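Local coordinates for Melibiose/raffinose/stachyose-binding protein MelE (Bacillus subtilis subsp. subtilis str. 168, PDB 4R6H), which binds melibiose, raffinose and stachyose and serves as the solute-binding component of the ABC transporter that imports these sugars, at residues W384-T389 with Q406-E411. Residues are numbered along the deposited sequence; the frame is centred on the assembly and turned at random. Where two conformers were deposited one is given.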
ATOM      1  N   TRP A 384       2.627  12.087   4.518  1.00 22.83           N
ATOM      2  CA  TRP A 384       1.448  11.594   3.784  1.00 19.90           C
ATOM      3  C   TRP A 384       0.346  12.621   3.746  1.00 20.20           C
ATOM      4  O   TRP A 384      -0.214  12.928   2.707  1.00 20.67           O
ATOM      5  CB  TRP A 384       0.955  10.277   4.377  1.00 22.17           C
ATOM      6  CG  TRP A 384      -0.348   9.793   3.843  1.00 25.68           C
ATOM      7  CD1 TRP A 384      -1.602   9.947   4.410  1.00 28.21           C
ATOM      8  CD2 TRP A 384      -0.557   9.093   2.610  1.00 20.20           C
ATOM      9  NE1 TRP A 384      -2.558   9.334   3.622  1.00 27.09           N
ATOM     10  CE2 TRP A 384      -1.947   8.786   2.527  1.00 21.10           C
ATOM     11  CE3 TRP A 384       0.297   8.601   1.628  1.00 20.21           C
ATOM     12  CZ2 TRP A 384      -2.493   8.078   1.443  1.00 22.23           C
ATOM     13  CZ3 TRP A 384      -0.230   7.898   0.576  1.00 20.88           C
ATOM     14  CH2 TRP A 384      -1.622   7.633   0.492  1.00 22.52           C
ATOM     15  N   ASP A 385       0.035  13.194   4.909  1.00 23.59           N
ATOM     16  CA  ASP A 385      -1.014  14.190   4.967  0.50 24.07           C
ATOM     17  C   ASP A 385      -0.641  15.450   4.166  1.00 20.25           C
ATOM     18  O   ASP A 385      -1.490  16.035   3.537  1.00 23.88           O
ATOM     19  CB  ASP A 385      -1.356  14.540   6.424  0.50 28.87           C
ATOM     20  CG  ASP A 385      -2.325  13.540   7.078  0.50 37.06           C
ATOM     21  OD1 ASP A 385      -2.993  12.742   6.385  0.50 28.31           O
ATOM     22  OD2 ASP A 385      -2.434  13.569   8.314  0.50 43.20           O
ATOM     23  N   VAL A 386       0.634  15.828   4.204  1.00 24.46           N
ATOM     24  CA  VAL A 386       1.107  16.999   3.493  1.00 21.01           C
ATOM     25  C   VAL A 386       0.979  16.769   1.977  1.00 19.86           C
ATOM     26  O   VAL A 386       0.528  17.633   1.256  1.00 21.74           O
ATOM     27  CB  VAL A 386       2.570  17.299   3.815  1.00 24.33           C
ATOM     28  CG1 VAL A 386       3.037  18.509   3.016  1.00 31.75           C
ATOM     29  CG2 VAL A 386       2.733  17.590   5.309  1.00 30.34           C
ATOM     30  N   LEU A 387       1.327  15.570   1.496  1.00 18.49           N
ATOM     31  CA  LEU A 387       1.159  15.267   0.041  1.00 19.82           C
ATOM     32  C   LEU A 387      -0.319  15.403  -0.379  1.00 21.13           C
ATOM     33  O   LEU A 387      -0.639  15.900  -1.439  1.00 19.24           O
ATOM     34  CB  LEU A 387       1.703  13.862  -0.267  1.00 16.98           C
ATOM     35  CG  LEU A 387       3.217  13.672  -0.128  1.00 22.45           C
ATOM     36  CD1 LEU A 387       3.534  12.188  -0.204  1.00 23.31           C
ATOM     37  CD2 LEU A 387       4.001  14.472  -1.156  1.00 23.33           C
ATOM     38  N   GLY A 388      -1.215  14.909   0.472  1.00 19.73           N
ATOM     39  CA  GLY A 388      -2.636  15.010   0.191  1.00 19.50           C
ATOM     40  C   GLY A 388      -3.107  16.453   0.134  1.00 20.90           C
ATOM     41  O   GLY A 388      -3.798  16.849  -0.817  1.00 23.60           O
ATOM     42  N   THR A 389      -2.669  17.227   1.136  1.00 22.63           N
ATOM     43  CA  THR A 389      -2.924  18.669   1.256  1.00 29.62           C
ATOM     44  C   THR A 389      -2.558  19.411  -0.016  1.00 23.89           C
ATOM     45  O   THR A 389      -3.380  20.115  -0.606  1.00 24.04           O
ATOM     46  CB  THR A 389      -2.111  19.319   2.433  1.00 28.37           C
ATOM     47  OG1 THR A 389      -2.672  18.954   3.692  1.00 41.51           O
ATOM     48  CG2 THR A 389      -2.045  20.804   2.323  1.00 39.73           C
ATOM     49  N   GLN A 406       8.066  24.112  -2.815  1.00 30.95           N
ATOM     50  CA  GLN A 406       8.655  24.872  -1.730  1.00 30.78           C
ATOM     51  C   GLN A 406       8.010  24.516  -0.387  1.00 31.60           C
ATOM     52  O   GLN A 406       8.709  24.293   0.617  1.00 29.30           O
ATOM     53  CB  GLN A 406       8.563  26.354  -2.037  1.00 35.24           C
ATOM     54  CG  GLN A 406       9.448  26.707  -3.224  1.00 49.02           C
ATOM     55  CD  GLN A 406       9.455  28.185  -3.525  1.00 94.63           C
ATOM     56  OE1 GLN A 406      10.507  28.823  -3.545  1.00118.67           O
ATOM     57  NE2 GLN A 406       8.275  28.740  -3.758  1.00 52.18           N
ATOM     58  N   LYS A 407       6.688  24.408  -0.381  1.00 31.26           N
ATOM     59  CA  LYS A 407       5.986  23.930   0.818  1.00 26.53           C
ATOM     60  C   LYS A 407       6.399  22.535   1.253  1.00 26.46           C
ATOM     61  O   LYS A 407       6.590  22.247   2.445  1.00 22.62           O
ATOM     62  CB  LYS A 407       4.501  23.979   0.558  1.00 23.45           C
ATOM     63  CG  LYS A 407       3.618  23.415   1.673  1.00 31.28           C
ATOM     64  CD  LYS A 407       3.406  24.427   2.792  1.00 58.41           C
ATOM     65  CE  LYS A 407       2.571  23.874   3.946  1.00 67.19           C
ATOM     66  NZ  LYS A 407       1.222  23.395   3.528  1.00 80.91           N
ATOM     67  N   LEU A 408       6.540  21.619   0.295  1.00 21.68           N
ATOM     68  CA  LEU A 408       6.950  20.301   0.658  1.00 21.71           C
ATOM     69  C   LEU A 408       8.307  20.294   1.361  1.00 23.36           C
ATOM     70  O   LEU A 408       8.500  19.541   2.287  1.00 24.00           O
ATOM     71  CB  LEU A 408       6.940  19.341  -0.545  1.00 23.15           C
ATOM     72  CG  LEU A 408       5.514  19.055  -1.043  1.00 23.21           C
ATOM     73  CD1 LEU A 408       5.620  18.473  -2.462  1.00 25.39           C
ATOM     74  CD2 LEU A 408       4.726  18.112  -0.159  1.00 28.70           C
ATOM     75  N   GLY A 409       9.256  21.078   0.827  1.00 24.55           N
ATOM     76  CA  GLY A 409      10.601  21.149   1.384  1.00 25.26           C
ATOM     77  C   GLY A 409      10.569  21.664   2.811  1.00 28.75           C
ATOM     78  O   GLY A 409      11.281  21.177   3.669  1.00 27.64           O
ATOM     79  N   ARG A 410       9.734  22.664   3.037  1.00 25.01           N
ATOM     80  CA  ARG A 410       9.614  23.235   4.386  1.00 26.47           C
ATOM     81  C   ARG A 410       9.053  22.200   5.363  1.00 27.99           C
ATOM     82  O   ARG A 410       9.576  22.026   6.458  1.00 27.88           O
ATOM     83  CB  ARG A 410       8.714  24.478   4.373  1.00 30.74           C
ATOM     84  CG  ARG A 410       9.312  25.703   3.700  1.00 32.29           C
ATOM     85  CD  ARG A 410       8.504  26.971   3.982  1.00 35.81           C
ATOM     86  NE  ARG A 410       7.173  26.997   3.356  1.00 35.43           N
ATOM     87  CZ  ARG A 410       6.907  27.397   2.100  1.00 39.91           C
ATOM     88  NH1 ARG A 410       7.864  27.797   1.269  1.00 45.78           N
ATOM     89  NH2 ARG A 410       5.662  27.385   1.657  1.00 39.38           N
ATOM     90  N   GLU A 411       7.991  21.496   4.972  1.00 24.20           N
ATOM     91  CA  GLU A 411       7.425  20.459   5.831  1.00 25.68           C
ATOM     92  C   GLU A 411       8.371  19.274   6.068  1.00 27.87           C
ATOM     93  O   GLU A 411       8.430  18.705   7.158  1.00 27.48           O
ATOM     94  CB  GLU A 411       6.155  19.924   5.165  1.00 25.30           C
ATOM     95  CG  GLU A 411       5.014  20.910   5.091  1.00 26.20           C
ATOM     96  CD  GLU A 411       4.260  21.023   6.407  1.00 48.58           C
ATOM     97  OE1 GLU A 411       4.639  20.348   7.393  1.00 43.29           O
ATOM     98  OE2 GLU A 411       3.281  21.783   6.450  1.00 47.19           O
TER
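Val386 meets Leu408 and Glu411 where two consecutive helices, 383-395 and 401-420, pack as an antiparallel helical hairpin near the C-terminus of this solute-binding protein. The axes of segments 384-389 and 406-411 run at 165° to each other and come within 10.7 Å at their closest approach, and the interface is purely side-chain packing. Val386 points toward the other helix, and a compact beta-branched residue suits the place because its two methyls divide the work. CG1, anti to the backbone N (chi1 178°), lies 3.6 Å from CD2 of Leu408 and also touches CG of Glu411; CG2 rests against the carboxylate end, 3.9 Å from CD of Glu411. With an alanine in place of Val386, Leu408 CD2 and the aliphatic part of Glu411 would probably lose the methyls they share, opening a gap between the helices. Leu387, one residue on, leaves its backbone to the side of the interface, yet its length brings CD2 to 3.8 Å from CD2 of Leu408, the two side chains crossing at about a right angle. Both leucines also touch Phe228, so this flank of the hairpin continues into the protein interior, while Glu411 turns its OE1 to a salt bridge with Arg414. Thr389 suits the more polar flank: its methyl CG2 faces Lys407 NZ at 4.3 Å, a loose approach, while its hydroxyl hydrogen-bonds Lys191. Lys407 itself makes a long salt bridge along its helix to OE2 of Glu411. Thr389 reaches back one turn, its N and its OG1 (3.2 Å) meeting Asp385 O from opposite faces of that carbonyl's plane.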